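Nucleoporin nup120 (Schizosaccharomyces pombe, PDB 4GQ2) serves as a structural component of the nuclear pore complex, whose nucleoporins can also act as docking partners for transport factors. Local coordinates at residues Ile86-Leu91 with Pro97-Asn102; Ile343-Ser348 with Asn373-Lys378; Ala676-Val681 with Phe773-Asn778; Tyr871-Gln876 with Tyr890-Leu895; Leu921-Ser926 with Ile936-Glu941. All blocks are in the same frame, centred on the assembly; numbering follows the deposited sequence.

Interaction 1 (Ile86-Leu91 with Pro97-Asn102); sequences IFDVSL and PLSKFN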
# COMPACT_ATOMS: atom_id res chain seq x y z
N ILE A 86 4.20 6.67 -25.14
CA ILE A 86 4.63 7.94 -24.56
C ILE A 86 3.97 8.19 -23.21
O ILE A 86 2.74 8.20 -23.11
CB ILE A 86 4.31 9.14 -25.49
CG1 ILE A 86 4.88 8.89 -26.89
CG2 ILE A 86 4.87 10.43 -24.91
CD1 ILE A 86 4.20 9.70 -27.98
N PHE A 87 4.80 8.38 -22.19
CA PHE A 87 4.35 8.70 -20.84
C PHE A 87 4.83 10.09 -20.44
O PHE A 87 6.00 10.43 -20.63
CB PHE A 87 4.91 7.67 -19.86
CG PHE A 87 4.21 6.34 -19.89
CD1 PHE A 87 4.40 5.45 -20.94
CD2 PHE A 87 3.38 5.96 -18.83
CE1 PHE A 87 3.76 4.21 -20.95
CE2 PHE A 87 2.74 4.73 -18.83
CZ PHE A 87 2.94 3.84 -19.89
N ASP A 88 3.94 10.90 -19.88
CA ASP A 88 4.32 12.19 -19.31
C ASP A 88 5.06 11.96 -17.98
O ASP A 88 4.51 11.37 -17.05
CB ASP A 88 3.09 13.08 -19.10
CG ASP A 88 3.44 14.47 -18.58
OD1 ASP A 88 4.58 14.68 -18.12
OD2 ASP A 88 2.56 15.37 -18.61
N VAL A 89 6.30 12.43 -17.91
CA VAL A 89 7.11 12.23 -16.71
C VAL A 89 7.53 13.55 -16.09
O VAL A 89 8.52 13.61 -15.35
CB VAL A 89 8.36 11.35 -17.00
CG1 VAL A 89 7.94 9.96 -17.46
CG2 VAL A 89 9.25 12.01 -18.05
N SER A 90 6.76 14.61 -16.37
CA SER A 90 7.03 15.95 -15.85
C SER A 90 7.04 15.96 -14.34
O SER A 90 6.15 15.40 -13.71
CB SER A 90 5.98 16.95 -16.33
OG SER A 90 5.73 16.81 -17.72
N LEU A 91 8.05 16.61 -13.76
CA LEU A 91 8.19 16.76 -12.31
C LEU A 91 7.68 18.10 -11.81
O LEU A 91 7.23 18.22 -10.67
CB LEU A 91 9.66 16.56 -11.89
CG LEU A 91 10.11 15.22 -11.29
CD1 LEU A 91 9.25 14.07 -11.77
CD2 LEU A 91 11.58 14.94 -11.59
N PRO A 97 -4.33 20.61 -16.79
CA PRO A 97 -4.98 19.42 -16.23
C PRO A 97 -3.99 18.26 -16.14
O PRO A 97 -3.06 18.18 -16.94
CB PRO A 97 -6.07 19.08 -17.26
CG PRO A 97 -6.22 20.30 -18.11
CD PRO A 97 -4.87 20.96 -18.11
N LEU A 98 -4.20 17.38 -15.16
CA LEU A 98 -3.30 16.26 -14.92
C LEU A 98 -3.22 15.31 -16.10
O LEU A 98 -4.20 15.12 -16.83
CB LEU A 98 -3.75 15.49 -13.68
CG LEU A 98 -3.86 16.25 -12.37
CD1 LEU A 98 -4.41 15.33 -11.30
CD2 LEU A 98 -2.52 16.85 -11.94
N SER A 99 -2.05 14.71 -16.28
CA SER A 99 -1.87 13.65 -17.26
C SER A 99 -2.43 12.35 -16.69
O SER A 99 -1.81 11.71 -15.85
CB SER A 99 -0.39 13.48 -17.61
OG SER A 99 0.15 14.68 -18.12
N LYS A 100 -3.61 11.97 -17.15
CA LYS A 100 -4.28 10.77 -16.66
C LYS A 100 -4.22 9.66 -17.70
O LYS A 100 -4.78 8.58 -17.50
CB LYS A 100 -5.73 11.07 -16.30
CG LYS A 100 -5.93 11.94 -15.07
CD LYS A 100 -7.34 12.53 -15.07
CE LYS A 100 -7.77 13.01 -13.70
NZ LYS A 100 -9.12 13.64 -13.73
N PHE A 101 -3.55 9.94 -18.81
CA PHE A 101 -3.48 8.99 -19.92
C PHE A 101 -2.09 8.99 -20.54
O PHE A 101 -1.41 10.02 -20.55
CB PHE A 101 -4.53 9.32 -21.00
CG PHE A 101 -5.93 9.40 -20.46
CD1 PHE A 101 -6.71 8.25 -20.31
CD2 PHE A 101 -6.47 10.63 -20.07
CE1 PHE A 101 -7.99 8.32 -19.79
CE2 PHE A 101 -7.75 10.71 -19.55
CZ PHE A 101 -8.51 9.55 -19.41
N ASN A 102 -1.69 7.83 -21.04
CA ASN A 102 -0.53 7.73 -21.91
C ASN A 102 -1.00 7.48 -23.34
O ASN A 102 -2.19 7.29 -23.59
CB ASN A 102 0.44 6.64 -21.44
CG ASN A 102 -0.08 5.23 -21.69
OD1 ASN A 102 -1.25 4.95 -21.47
ND2 ASN A 102 0.79 4.36 -22.15
O HOH W 1 1.18 9.89 -19.58
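In the beta-propeller domain, the antiparallel neighbours 83-88 and 101-106 belong to one mixed sheet, and the loop joining them is held here at its mouth by Phe-87 with Asn-102 and Asp-88 with Ser-99. The CB of Asn-102 sits over the centre of the Phe-87 ring, 3.8 Å from its centroid and 5° off the normal, a CH-pi contact. Phe-17 meets the same ring edge-to-face. With an alanine here in place of Phe-87, the Asn-102 methylene would probably lose its aromatic platform and a gap open beside Phe-17. Further into the loop, a water spans the strands, accepting from Asp-88 N and donating to Phe-101 O at 2.8 Å. With CG anti to N (chi1 -177°), the Asp-88 carboxylate extends toward the loop. Asp-88 OD1 takes Ser-90 N at 2.8 Å, forming an Asx turn, while Asp-88 OD2 has Gln-72 as a second partner and receives Ser-99 OG at 2.6 Å on the anti side, 33° out of the carboxylate plane.

Interaction 2 (Ile343-Ser348 with Asn373-Lys378); sequences IPWMLS and NTVIQK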
# COMPACT_ATOMS: atom_id res chain seq x y z
N ILE A 343 34.45 -9.65 -16.15
CA ILE A 343 33.26 -9.55 -17.01
C ILE A 343 33.23 -8.14 -17.63
O ILE A 343 33.59 -7.16 -16.97
CB ILE A 343 31.94 -9.87 -16.26
CG1 ILE A 343 31.81 -9.09 -14.95
CG2 ILE A 343 31.82 -11.36 -16.00
CD1 ILE A 343 31.01 -7.80 -15.05
N PRO A 344 32.79 -8.04 -18.91
CA PRO A 344 32.96 -6.77 -19.62
C PRO A 344 31.92 -5.70 -19.26
O PRO A 344 30.81 -6.03 -18.84
CB PRO A 344 32.81 -7.17 -21.09
CG PRO A 344 31.91 -8.36 -21.06
CD PRO A 344 32.09 -9.04 -19.73
N TRP A 345 32.30 -4.43 -19.42
CA TRP A 345 31.40 -3.29 -19.23
C TRP A 345 31.44 -2.42 -20.45
O TRP A 345 32.51 -2.10 -20.97
CB TRP A 345 31.82 -2.47 -18.02
CG TRP A 345 31.43 -3.02 -16.67
CD1 TRP A 345 32.22 -3.75 -15.79
CD2 TRP A 345 30.13 -2.87 -15.98
NE1 TRP A 345 31.53 -4.06 -14.65
CE2 TRP A 345 30.27 -3.57 -14.70
CE3 TRP A 345 28.92 -2.26 -16.29
CZ2 TRP A 345 29.23 -3.64 -13.78
CZ3 TRP A 345 27.88 -2.33 -15.36
CH2 TRP A 345 28.03 -3.01 -14.14
N MET A 346 30.26 -2.01 -20.92
CA MET A 346 30.14 -1.14 -22.09
C MET A 346 29.49 0.19 -21.74
O MET A 346 28.60 0.26 -20.90
CB MET A 346 29.33 -1.81 -23.20
CG MET A 346 30.03 -2.95 -23.91
SD MET A 346 29.17 -3.45 -25.41
CE MET A 346 29.90 -5.06 -25.70
N LEU A 347 29.96 1.24 -22.40
CA LEU A 347 29.31 2.54 -22.31
C LEU A 347 27.92 2.43 -22.92
O LEU A 347 27.77 1.97 -24.05
CB LEU A 347 30.13 3.61 -23.05
CG LEU A 347 29.58 5.03 -22.98
CD1 LEU A 347 29.51 5.47 -21.53
CD2 LEU A 347 30.43 5.99 -23.79
N SER A 348 26.92 2.86 -22.16
CA SER A 348 25.56 2.92 -22.67
C SER A 348 25.23 4.33 -23.16
O SER A 348 24.67 4.50 -24.24
CB SER A 348 24.56 2.48 -21.60
OG SER A 348 23.24 2.90 -21.93
N ASN A 373 23.00 -5.64 -15.94
CA ASN A 373 23.62 -4.89 -14.84
C ASN A 373 23.95 -3.47 -15.28
O ASN A 373 24.19 -3.23 -16.47
CB ASN A 373 24.89 -5.59 -14.36
CG ASN A 373 24.61 -6.83 -13.55
OD1 ASN A 373 25.08 -7.92 -13.88
ND2 ASN A 373 23.84 -6.68 -12.47
N THR A 374 23.99 -2.54 -14.33
CA THR A 374 24.14 -1.12 -14.63
C THR A 374 24.91 -0.36 -13.55
O THR A 374 24.67 -0.55 -12.35
CB THR A 374 22.74 -0.47 -14.81
OG1 THR A 374 21.97 -1.22 -15.75
CG2 THR A 374 22.86 0.96 -15.29
N VAL A 375 25.82 0.52 -13.97
CA VAL A 375 26.47 1.47 -13.06
C VAL A 375 26.37 2.89 -13.59
O VAL A 375 26.59 3.15 -14.77
CB VAL A 375 27.96 1.12 -12.78
CG1 VAL A 375 28.58 2.16 -11.86
CG2 VAL A 375 28.09 -0.26 -12.16
N ILE A 376 26.02 3.82 -12.71
CA ILE A 376 26.00 5.23 -13.05
C ILE A 376 27.13 5.94 -12.30
O ILE A 376 27.31 5.74 -11.10
CB ILE A 376 24.62 5.89 -12.77
CG1 ILE A 376 23.63 5.57 -13.90
CG2 ILE A 376 24.74 7.40 -12.70
CD1 ILE A 376 23.04 4.18 -13.85
N GLN A 377 27.87 6.77 -13.03
CA GLN A 377 28.94 7.58 -12.45
C GLN A 377 28.74 9.06 -12.72
O GLN A 377 28.32 9.44 -13.82
CB GLN A 377 30.30 7.18 -13.04
CG GLN A 377 30.73 5.74 -12.82
CD GLN A 377 32.04 5.43 -13.53
OE1 GLN A 377 32.43 6.13 -14.47
NE2 GLN A 377 32.72 4.38 -13.09
N LYS A 378 29.03 9.88 -11.72
CA LYS A 378 29.13 11.33 -11.89
C LYS A 378 30.58 11.79 -11.71
O LYS A 378 31.31 11.25 -10.87
CB LYS A 378 28.25 12.07 -10.89
CG LYS A 378 26.80 12.22 -11.30
CD LYS A 378 26.03 13.04 -10.27
CE LYS A 378 24.59 13.25 -10.70
NZ LYS A 378 23.77 13.92 -9.65
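Segments 343-348 and 373-378 are not bonded neighbours in the propeller sheet: strand 361-370 runs antiparallel between strands 346-354 and 373-382, and the closest alpha carbons, those of Trp-345 and Thr-374, are 8.9 Å apart. The contact is therefore made by one long side chain reaching across the intervening strand, which it also touches. Trp-345 lies just ahead of strand 346-354, where its CG, anti to the carbonyl carbon (chi1 -78°), turns the indole toward the far strand, and the six-membered end of the ring does the touching. Trp-345 CH2 meets Val-375 CG2 at 3.4 Å, with the methyl coming in obliquely and the two side chains roughly at right angles. Thr-374 presents backbone rather than side chain: Thr-374 CA lies at the indole edge, near the ring plane, 4.0 Å from Trp-345 CZ3. At the outer end, Asn-373 adds its methylene, with Asn-373 CB 4.1 Å from Trp-345 CH2, and its amide plane is turned 50° from the indole. Trp-368 and Ser-370 of the middle strand, with Pro-338 and Asp-339 from a loop, also touch the indole. A serine in place of Trp-345 would probably lose the bridge between the strands and leave the Val-375 methyl without its aromatic partner. No hydrogen bond crosses between the segments, so their contact is van der Waals in character, and the indole's setting probably depends also on its other neighbours.

Interaction 3 (Ala676-Val681 with Phe773-Asn778); sequences ASVARV and FFSALN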
# COMPACT_ATOMS: atom_id res chain seq x y z
N ALA A 676 3.88 9.85 -7.27
CA ALA A 676 4.35 8.46 -7.34
C ALA A 676 5.83 8.35 -6.99
O ALA A 676 6.24 7.45 -6.27
CB ALA A 676 4.09 7.89 -8.72
N SER A 677 6.63 9.30 -7.49
CA SER A 677 8.07 9.28 -7.27
C SER A 677 8.41 9.51 -5.80
O SER A 677 9.20 8.76 -5.21
CB SER A 677 8.74 10.35 -8.13
OG SER A 677 8.55 10.06 -9.51
N VAL A 678 7.78 10.53 -5.21
CA VAL A 678 7.97 10.86 -3.81
C VAL A 678 7.58 9.69 -2.90
O VAL A 678 8.34 9.32 -2.00
CB VAL A 678 7.19 12.14 -3.42
CG1 VAL A 678 7.17 12.33 -1.91
CG2 VAL A 678 7.81 13.36 -4.11
N ALA A 679 6.41 9.10 -3.17
CA ALA A 679 5.92 7.95 -2.41
C ALA A 679 6.90 6.78 -2.40
O ALA A 679 7.09 6.15 -1.36
CB ALA A 679 4.56 7.49 -2.93
N ARG A 680 7.54 6.51 -3.53
CA ARG A 680 8.50 5.41 -3.61
C ARG A 680 9.75 5.69 -2.79
O ARG A 680 10.22 4.83 -2.04
CB ARG A 680 8.82 5.06 -5.07
CG ARG A 680 7.66 4.37 -5.76
CD ARG A 680 7.85 4.14 -7.26
NE ARG A 680 6.70 3.43 -7.81
CZ ARG A 680 6.59 2.10 -7.90
NH1 ARG A 680 7.58 1.31 -7.52
NH2 ARG A 680 5.48 1.57 -8.39
N VAL A 681 10.26 6.92 -2.89
CA VAL A 681 11.42 7.32 -2.10
C VAL A 681 11.09 7.32 -0.60
O VAL A 681 11.86 6.79 0.21
CB VAL A 681 11.99 8.68 -2.54
CG1 VAL A 681 13.05 9.18 -1.56
CG2 VAL A 681 12.57 8.59 -3.94
N PHE A 773 -1.09 10.26 -1.73
CA PHE A 773 -1.98 11.31 -1.22
C PHE A 773 -1.24 12.17 -0.18
O PHE A 773 -1.24 13.40 -0.27
CB PHE A 773 -3.22 10.65 -0.62
CG PHE A 773 -4.29 11.59 -0.17
CD1 PHE A 773 -4.24 12.19 1.08
CD2 PHE A 773 -5.41 11.82 -0.97
CE1 PHE A 773 -5.26 13.03 1.51
CE2 PHE A 773 -6.43 12.66 -0.55
CZ PHE A 773 -6.36 13.26 0.70
N PHE A 774 -0.61 11.52 0.79
CA PHE A 774 0.26 12.21 1.75
C PHE A 774 1.33 13.04 1.04
O PHE A 774 1.60 14.18 1.41
CB PHE A 774 0.93 11.20 2.68
CG PHE A 774 1.92 11.81 3.64
CD1 PHE A 774 1.49 12.53 4.76
CD2 PHE A 774 3.29 11.65 3.44
CE1 PHE A 774 2.40 13.06 5.65
CE2 PHE A 774 4.21 12.20 4.33
CZ PHE A 774 3.76 12.91 5.44
N SER A 775 1.93 12.44 0.01
CA SER A 775 3.00 13.10 -0.74
C SER A 775 2.49 14.39 -1.35
O SER A 775 3.16 15.42 -1.30
CB SER A 775 3.54 12.16 -1.81
OG SER A 775 4.21 11.06 -1.22
N ALA A 776 1.28 14.34 -1.89
CA ALA A 776 0.67 15.51 -2.53
C ALA A 776 0.41 16.64 -1.53
O ALA A 776 0.60 17.81 -1.87
CB ALA A 776 -0.59 15.12 -3.27
N LEU A 777 0.02 16.30 -0.30
CA LEU A 777 -0.24 17.32 0.74
C LEU A 777 1.02 18.06 1.18
O LEU A 777 0.94 19.16 1.72
CB LEU A 777 -0.91 16.70 1.97
CG LEU A 777 -2.33 16.15 1.81
CD1 LEU A 777 -2.71 15.29 3.01
CD2 LEU A 777 -3.32 17.28 1.60
N ASN A 778 2.18 17.44 0.97
CA ASN A 778 3.44 18.03 1.39
C ASN A 778 4.23 18.59 0.22
O ASN A 778 5.42 18.86 0.33
CB ASN A 778 4.27 16.99 2.15
CG ASN A 778 3.71 16.69 3.52
OD1 ASN A 778 3.94 17.44 4.46
ND2 ASN A 778 2.98 15.59 3.63
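Ser-775 of helix 770-777 packs against Val-678 and Ala-679 of helix 672-703, a small buried contact between two helices far apart in sequence. The tight part is centred on the serine, where the alpha carbons of Ala-679 and Ser-775 come within 6.2 Å. Val-678 CG1 touches Ser-775 OG at 3.3 Å and Ser-775 CB at 3.6 Å; the valine puts that methyl there by holding it anti to its backbone N (chi1 169°). Ala-679 also borders the hydroxyl, with Ala-679 N 3.5 Å and Ala-679 CB 4.0 Å from Ser-775 OG. The serine hydroxyl is not held across the interface: it bonds to Leu-771 O one turn earlier in its own helix, so a buried polar atom is satisfied locally and faces its neighbour through van der Waals contact. The partly exposed Asn-778 and Arg-680 make no contact across the segments and turn to other partners. Asn-778 ND2 donates to Phe-774 O at 3.0 Å, from above the carbonyl plane, and the side chain touches Ser-798 and Ala-801. Arg-680 leaves its backbone away from helix 770-777, and its side chain touches Ser-16 and Asn-431. Around this pairing, Leu-791 and Thr-794 of helix 790-803 touch Val-678, helix 812-822 packs on Phe-773 and Phe-774, and strand 3-11 meets helix 672-703 through Ser-677, Arg-680 and Val-681.

Interaction 4 (Tyr871-Gln876 with Tyr890-Leu895); sequences YSHTSQ and YHHQNL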
# COMPACT_ATOMS: atom_id res chain seq x y z
N TYR A 871 -13.11 23.72 20.44
CA TYR A 871 -12.69 23.76 19.03
C TYR A 871 -13.66 24.51 18.10
O TYR A 871 -13.68 24.28 16.89
CB TYR A 871 -12.39 22.33 18.53
CG TYR A 871 -11.37 21.62 19.41
CD1 TYR A 871 -10.01 21.76 19.18
CD2 TYR A 871 -11.78 20.85 20.50
CE1 TYR A 871 -9.07 21.14 20.00
CE2 TYR A 871 -10.85 20.23 21.32
CZ TYR A 871 -9.50 20.38 21.07
OH TYR A 871 -8.57 19.76 21.89
N SER A 872 -14.42 25.45 18.66
CA SER A 872 -15.35 26.27 17.87
C SER A 872 -14.67 27.37 17.05
O SER A 872 -15.32 28.02 16.22
CB SER A 872 -16.44 26.86 18.77
OG SER A 872 -15.90 27.75 19.72
N HIS A 873 -13.37 27.58 17.26
CA HIS A 873 -12.62 28.61 16.54
C HIS A 873 -11.60 28.07 15.57
O HIS A 873 -11.25 28.75 14.60
CB HIS A 873 -11.94 29.57 17.52
CG HIS A 873 -12.91 30.28 18.45
ND1 HIS A 873 -13.78 31.22 18.01
CD2 HIS A 873 -13.12 30.15 19.82
CE1 HIS A 873 -14.51 31.67 19.06
NE2 HIS A 873 -14.11 31.01 20.16
N THR A 874 -11.14 26.85 15.81
CA THR A 874 -10.04 26.21 15.06
C THR A 874 -10.27 26.18 13.54
O THR A 874 -11.32 25.73 13.06
CB THR A 874 -9.78 24.78 15.57
OG1 THR A 874 -9.93 24.74 16.99
CG2 THR A 874 -8.38 24.32 15.19
N SER A 875 -9.27 26.65 12.80
CA SER A 875 -9.39 26.83 11.35
C SER A 875 -8.95 25.63 10.52
O SER A 875 -9.46 25.42 9.41
CB SER A 875 -8.60 28.07 10.92
OG SER A 875 -7.23 27.92 11.24
N GLN A 876 -8.01 24.85 11.05
CA GLN A 876 -7.25 23.85 10.28
C GLN A 876 -8.04 22.67 9.70
O GLN A 876 -7.68 22.14 8.63
CB GLN A 876 -6.07 23.33 11.10
CG GLN A 876 -4.96 22.75 10.24
CD GLN A 876 -3.96 21.91 11.02
OE1 GLN A 876 -3.87 20.70 10.83
NE2 GLN A 876 -3.19 22.56 11.89
N TYR A 890 -24.78 30.80 17.48
CA TYR A 890 -25.18 30.99 18.87
C TYR A 890 -24.09 31.62 19.75
O TYR A 890 -24.01 31.35 20.96
CB TYR A 890 -25.79 29.70 19.42
CG TYR A 890 -26.87 29.16 18.48
CD1 TYR A 890 -27.98 29.95 18.16
CD2 TYR A 890 -26.76 27.91 17.89
CE1 TYR A 890 -28.95 29.49 17.28
CE2 TYR A 890 -27.73 27.44 17.02
CZ TYR A 890 -28.83 28.23 16.72
OH TYR A 890 -29.80 27.78 15.85
N HIS A 891 -23.27 32.46 19.12
CA HIS A 891 -22.28 33.33 19.80
C HIS A 891 -21.32 32.60 20.70
O HIS A 891 -21.01 33.07 21.80
CB HIS A 891 -22.98 34.45 20.56
CG HIS A 891 -24.23 34.95 19.88
ND1 HIS A 891 -24.20 35.77 18.81
CD2 HIS A 891 -25.58 34.69 20.14
CE1 HIS A 891 -25.46 36.03 18.41
NE2 HIS A 891 -26.30 35.37 19.22
N HIS A 892 -20.86 31.43 20.25
CA HIS A 892 -19.90 30.61 21.00
C HIS A 892 -20.25 30.47 22.46
O HIS A 892 -19.38 30.48 23.33
CB HIS A 892 -18.48 31.11 20.77
CG HIS A 892 -18.08 31.14 19.32
ND1 HIS A 892 -17.30 30.20 18.76
CD2 HIS A 892 -18.42 32.03 18.30
CE1 HIS A 892 -17.13 30.48 17.45
NE2 HIS A 892 -17.81 31.59 17.17
N GLN A 893 -21.55 30.30 22.71
CA GLN A 893 -22.09 30.11 24.04
C GLN A 893 -22.87 28.81 24.03
O GLN A 893 -23.37 28.40 22.97
CB GLN A 893 -23.05 31.25 24.37
CG GLN A 893 -22.83 31.90 25.72
CD GLN A 893 -22.04 33.20 25.61
OE1 GLN A 893 -22.56 34.27 25.92
NE2 GLN A 893 -20.80 33.11 25.15
N ASN A 894 -23.00 28.18 25.20
CA ASN A 894 -23.68 26.90 25.34
C ASN A 894 -23.09 25.88 24.37
O ASN A 894 -23.81 25.29 23.54
CB ASN A 894 -25.19 27.04 25.09
CG ASN A 894 -25.90 27.79 26.20
OD1 ASN A 894 -25.74 27.47 27.38
ND2 ASN A 894 -26.72 28.75 25.83
N LEU A 895 -21.79 25.69 24.46
CA LEU A 895 -21.07 24.92 23.46
C LEU A 895 -21.37 23.42 23.55
O LEU A 895 -21.49 22.75 22.53
CB LEU A 895 -19.57 25.22 23.52
CG LEU A 895 -19.15 26.65 23.17
CD1 LEU A 895 -17.68 26.92 23.49
CD2 LEU A 895 -19.45 26.98 21.71
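His-873 overlaps one face of the His-892 imidazole in an offset stack, the centroids 4.2 Å apart and the planes only 12° from parallel. The leading atom is CE1 of His-873, displaced toward the rim of the partner ring and 3.2 Å from His-892 ND1. That same His-892 ND1 is met at the ring edge by Ser-872 OG, 3.0 Å away, in a hydrogen bond that either atom could donate. The serine oxygen lies between its own backbone N and carbonyl carbon (chi1 64°), a position that brings it beside the imidazole. Leu-895 adds a looser contact, with Leu-895 CD2 4.1 Å from Ser-872 OG. His-892 directly follows His-891, the C-prime residue of the Schellman motif ending helix 881-889, so the contact ties the loop before that helix to the turn after it, within the HEAT-repeat region. Chemically, the close stacking probably disfavours protonation of both imidazoles at once, and the serine hydroxyl can serve ND1 as either donor or acceptor.

Interaction 5 (Leu921-Ser926 with Ile936-Glu941); sequences LLADAS and IAITHE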
# COMPACT_ATOMS: atom_id res chain seq x y z
N LEU A 921 -32.36 15.70 22.85
CA LEU A 921 -32.80 15.80 24.25
C LEU A 921 -31.64 16.19 25.14
O LEU A 921 -31.80 16.94 26.11
CB LEU A 921 -33.43 14.48 24.74
CG LEU A 921 -34.76 14.03 24.12
CD1 LEU A 921 -35.04 12.56 24.44
CD2 LEU A 921 -35.93 14.90 24.56
N LEU A 922 -30.46 15.67 24.81
CA LEU A 922 -29.25 16.01 25.53
C LEU A 922 -28.88 17.47 25.31
O LEU A 922 -28.49 18.15 26.26
CB LEU A 922 -28.10 15.06 25.17
CG LEU A 922 -27.92 13.87 26.13
CD1 LEU A 922 -27.06 12.77 25.51
CD2 LEU A 922 -27.33 14.33 27.46
N ALA A 923 -29.02 17.95 24.07
CA ALA A 923 -28.76 19.37 23.76
C ALA A 923 -29.64 20.28 24.61
O ALA A 923 -29.17 21.29 25.13
CB ALA A 923 -28.96 19.65 22.28
N ASP A 924 -30.91 19.89 24.74
CA ASP A 924 -31.87 20.61 25.57
C ASP A 924 -31.46 20.59 27.05
O ASP A 924 -31.42 21.64 27.69
CB ASP A 924 -33.27 20.00 25.40
CG ASP A 924 -34.37 21.01 25.59
OD1 ASP A 924 -34.32 21.78 26.58
OD2 ASP A 924 -35.30 21.03 24.75
N ALA A 925 -31.13 19.41 27.56
CA ALA A 925 -30.67 19.24 28.94
C ALA A 925 -29.34 19.96 29.26
O ALA A 925 -29.07 20.25 30.43
CB ALA A 925 -30.58 17.76 29.29
N SER A 926 -28.54 20.24 28.24
CA SER A 926 -27.16 20.74 28.44
C SER A 926 -26.96 22.26 28.45
O SER A 926 -25.84 22.73 28.67
CB SER A 926 -26.21 20.11 27.39
OG SER A 926 -26.05 18.72 27.61
N ILE A 936 -35.15 27.48 20.69
CA ILE A 936 -36.08 27.27 19.59
C ILE A 936 -35.51 26.24 18.61
O ILE A 936 -36.21 25.30 18.23
CB ILE A 936 -36.42 28.60 18.87
CG1 ILE A 936 -37.44 29.39 19.69
CG2 ILE A 936 -36.93 28.36 17.46
CD1 ILE A 936 -37.43 30.89 19.45
N ALA A 937 -34.24 26.42 18.23
CA ALA A 937 -33.58 25.55 17.26
C ALA A 937 -33.50 24.11 17.76
O ALA A 937 -33.69 23.17 16.97
CB ALA A 937 -32.20 26.07 16.91
N ILE A 938 -33.25 23.94 19.05
CA ILE A 938 -33.20 22.61 19.67
C ILE A 938 -34.57 21.93 19.68
O ILE A 938 -34.67 20.76 19.31
CB ILE A 938 -32.62 22.67 21.11
CG1 ILE A 938 -31.11 22.94 21.05
CG2 ILE A 938 -32.90 21.38 21.88
CD1 ILE A 938 -30.47 23.21 22.40
N THR A 939 -35.61 22.65 20.10
CA THR A 939 -36.96 22.08 20.15
C THR A 939 -37.47 21.80 18.74
O THR A 939 -38.22 20.84 18.53
CB THR A 939 -37.98 22.98 20.89
OG1 THR A 939 -38.22 24.17 20.13
CG2 THR A 939 -37.48 23.35 22.29
N HIS A 940 -37.06 22.64 17.79
CA HIS A 940 -37.27 22.38 16.37
C HIS A 940 -36.69 21.05 15.99
O HIS A 940 -37.39 20.20 15.42
CB HIS A 940 -36.66 23.49 15.52
CG HIS A 940 -37.52 24.73 15.40
ND1 HIS A 940 -37.35 25.64 14.43
CD2 HIS A 940 -38.60 25.18 16.17
CE1 HIS A 940 -38.25 26.62 14.57
NE2 HIS A 940 -39.02 26.34 15.63
N GLU A 941 -35.41 20.84 16.31
CA GLU A 941 -34.76 19.56 16.03
C GLU A 941 -35.38 18.37 16.76
O GLU A 941 -35.51 17.30 16.18
CB GLU A 941 -33.24 19.63 16.28
CG GLU A 941 -32.43 19.86 15.01
CD GLU A 941 -32.31 18.61 14.14
OE1 GLU A 941 -32.59 18.71 12.93
OE2 GLU A 941 -31.92 17.54 14.66
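Apolar packing joins Ala-923 of helix 913-925 to Ile-938 of helix 932-949, while Asp-924 meets Ile-938 and, at the rim, Thr-939 in van der Waals contact. The two short helical segments run nearly antiparallel, their axes 9.3 Å apart at 156°, as a helical hairpin in the HEAT-repeat region. Ile-938 supplies both arms of the grip. Ile-938 CD1 reaches Ala-923 CB at 3.9 Å and the carbonyl oxygen of Ala-923 at 3.6 Å. Ile-938 CG2, anti to the backbone N while CG1 lies beside it (chi1 -72°), instead goes to Asp-924, 3.8 Å from Asp-924 OD2. At the exposed edge the same Asp-924 OD2 lies 4.0 Å from Thr-939 CG2. Hydrogen bonds stay inside each helix or go elsewhere. Thr-939 OG1 turns back to Ile-936 O at 3.0 Å, and that carbonyl also accepts from His-940 N. Ser-926 OG similarly returns to Leu-922 O at 2.8 Å, and Ala-923 O accepts from Ser-897 OG of helix 895-909. The charged interaction likewise lies outside the interface, as Asp-924 OD1 forms a salt bridge with Lys-927. The Ile-938 and Thr-939 methyls thus lie against the Ala-923 methyl and carbonyl and the Asp-924 carboxylate with no hydrogen bond or salt bridge across, consistent with these two segments pairing by shape.

Interactions 1 and 2 both lie in the propeller domain but in different sheets, their centres 30 Å apart. Interaction 3 lies close to where helix 672-703 meets the propeller: its nearest atoms are about 5 Å from those of interaction 1, and Phe-673 of that helix touches Val-89 and Leu-91. Interactions 4 and 5 lie out in the HEAT-repeat region, with centres 34 and 45 Å from that of interaction 3. These two touch each other directly, Tyr-890 OH lying 3.1 Å from Ala-937 CB. Together the five contacts run from the propeller to the distal helices of a structural protein of the pore, the centres of interactions 2 and 5 being 75 Å apart.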